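PDB 5YLY: nitrate reductase from Ulva prolifera, which probably catalyses the NADH-dependent reduction of nitrate to nitrite, the first step of nitrate assimilation, its cytochrome b5 reductase domain carrying FAD. Local coordinates for residues Ala204-Arg209 with Ile225-Asp230. Numbering follows the deposited sequence.
Sequences ADILLR and IHYTVD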
# COMPACT_ATOMS: atom_id res chain seq x y z
N ALA A 204 15.04 -8.15 4.07
CA ALA A 204 15.52 -6.77 3.92
C ALA A 204 14.56 -5.91 3.07
O ALA A 204 14.53 -4.69 3.24
CB ALA A 204 16.92 -6.77 3.30
N ASP A 205 13.78 -6.55 2.18
CA ASP A 205 12.82 -5.87 1.31
C ASP A 205 11.47 -5.54 1.99
O ASP A 205 10.65 -4.86 1.37
CB ASP A 205 12.53 -6.71 0.06
CG ASP A 205 13.69 -6.79 -0.90
OD1 ASP A 205 14.40 -5.77 -1.06
OD2 ASP A 205 13.88 -7.87 -1.52
N ILE A 206 11.22 -6.05 3.20
CA ILE A 206 9.94 -5.79 3.88
C ILE A 206 9.86 -4.30 4.19
O ILE A 206 10.75 -3.78 4.87
CB ILE A 206 9.78 -6.65 5.18
CG1 ILE A 206 9.86 -8.17 4.89
CG2 ILE A 206 8.48 -6.31 5.91
CD1 ILE A 206 10.07 -9.03 6.16
N LEU A 207 8.82 -3.62 3.69
CA LEU A 207 8.62 -2.21 3.99
C LEU A 207 7.84 -2.05 5.30
O LEU A 207 6.96 -2.85 5.59
CB LEU A 207 7.81 -1.52 2.86
CG LEU A 207 8.50 -1.33 1.51
CD1 LEU A 207 7.50 -0.83 0.45
CD2 LEU A 207 9.67 -0.35 1.61
N LEU A 208 8.15 -0.98 6.05
CA LEU A 208 7.42 -0.56 7.25
C LEU A 208 7.23 -1.68 8.28
O LEU A 208 6.19 -1.73 8.97
CB LEU A 208 6.04 0.05 6.83
CG LEU A 208 6.11 1.30 5.93
CD1 LEU A 208 4.80 1.51 5.18
CD2 LEU A 208 6.50 2.54 6.76
N ARG A 209 8.23 -2.56 8.40
CA ARG A 209 8.12 -3.67 9.36
C ARG A 209 7.93 -3.18 10.81
O ARG A 209 7.01 -3.70 11.46
CB ARG A 209 9.30 -4.64 9.26
CG ARG A 209 9.02 -5.94 10.02
CD ARG A 209 10.14 -6.90 9.76
NE ARG A 209 9.98 -8.13 10.51
CZ ARG A 209 10.91 -9.08 10.52
NH1 ARG A 209 12.03 -8.93 9.84
NH2 ARG A 209 10.71 -10.19 11.22
N ILE A 225 -0.59 -10.28 11.36
CA ILE A 225 0.26 -10.07 10.20
C ILE A 225 1.17 -11.28 10.04
O ILE A 225 1.76 -11.74 11.02
CB ILE A 225 1.04 -8.73 10.30
CG1 ILE A 225 0.09 -7.50 10.40
CG2 ILE A 225 2.00 -8.56 9.10
CD1 ILE A 225 0.69 -6.32 10.96
N HIS A 226 1.24 -11.82 8.81
CA HIS A 226 2.11 -12.96 8.52
C HIS A 226 2.96 -12.58 7.33
O HIS A 226 2.48 -11.88 6.44
CB HIS A 226 1.31 -14.22 8.22
CG HIS A 226 2.14 -15.46 8.30
ND1 HIS A 226 2.35 -16.08 9.51
CD2 HIS A 226 2.81 -16.16 7.35
CE1 HIS A 226 3.08 -17.15 9.27
NE2 HIS A 226 3.39 -17.23 8.00
N TYR A 227 4.22 -13.01 7.34
CA TYR A 227 5.18 -12.69 6.29
C TYR A 227 5.68 -13.95 5.61
O TYR A 227 5.73 -15.02 6.22
CB TYR A 227 6.41 -11.99 6.90
CG TYR A 227 6.10 -10.76 7.72
CD1 TYR A 227 6.02 -9.51 7.12
CD2 TYR A 227 5.96 -10.84 9.10
CE1 TYR A 227 5.77 -8.36 7.87
CE2 TYR A 227 5.68 -9.70 9.87
CZ TYR A 227 5.61 -8.47 9.25
OH TYR A 227 5.33 -7.35 9.99
N THR A 228 6.11 -13.81 4.34
CA THR A 228 6.83 -14.84 3.60
C THR A 228 7.95 -14.17 2.84
O THR A 228 7.81 -13.03 2.41
CB THR A 228 5.97 -15.78 2.74
OG1 THR A 228 6.78 -16.89 2.34
CG2 THR A 228 5.39 -15.09 1.49
N VAL A 229 9.08 -14.85 2.74
CA VAL A 229 10.23 -14.40 1.96
C VAL A 229 10.67 -15.57 1.07
O VAL A 229 10.44 -16.72 1.44
CB VAL A 229 11.38 -13.78 2.81
CG1 VAL A 229 10.94 -12.51 3.53
CG2 VAL A 229 11.96 -14.79 3.78
N ASP A 230 11.21 -15.28 -0.13
CA ASP A 230 11.65 -16.31 -1.08
C ASP A 230 12.81 -17.07 -0.47
O ASP A 230 12.72 -18.28 -0.24
CB ASP A 230 12.08 -15.69 -2.42
CG ASP A 230 11.00 -14.99 -3.23
OD1 ASP A 230 9.82 -15.04 -2.82
OD2 ASP A 230 11.32 -14.44 -4.30
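The guanidinium group of Arg209 stands over one face of the Tyr227 ring, with CZ 15° off the ring normal but 5.5 Å from the ring centroid. At that range, and with the two planes turned 55° apart, the cation-pi attraction is weak at best. Ile206 and the aliphatic part of Arg209 approach obliquely from the same side: CG2 of Ile206 lies 3.9 Å from CE1 of Tyr227, and Arg209 CG comes within 4.0 Å of the Tyr227 OH. Elsewhere around the ring, Tyr238 packs edge-to-face with Tyr227.

The branched isoleucine suits its place because its two arms do different work. With CG1 beside the backbone N (chi1 -59°), CG2 meets the outer part of the tyrosine ring, while CD1 reaches both Tyr227 CD1 at 4.2 Å and Val229 CG1 at 4.4 Å. Tyr227 and Val229 alternate with Thr228 along the strand and so direct their side chains to the same side, so that Ile206 meets apolar carbons of both. Arginine suits the border: its extended chain runs past the tyrosine, and NH1 forms a salt bridge with Glu203. Tyrosine offers apolar carbons to the loop and a hydroxyl that hydrogen-bonds to Glu213. No hydrogen bond joins the two segments directly; they meet through side chains.

Trp236 touches Ile206, Arg209 and Tyr227 alike. The contact lies within a beta-alpha-beta crossover of the NAD-binding domain's parallel sheet: residues 204-209 lead from strand 193-200 into helix 209-218, with Leu208 at the N-cap position, and Ile206 and Arg209 pack on the adjacent parallel strand 223-229. Asp205, in the same loop, forms a salt bridge with Lys107 of the FAD-binding domain, tying this loop to strand 101-107.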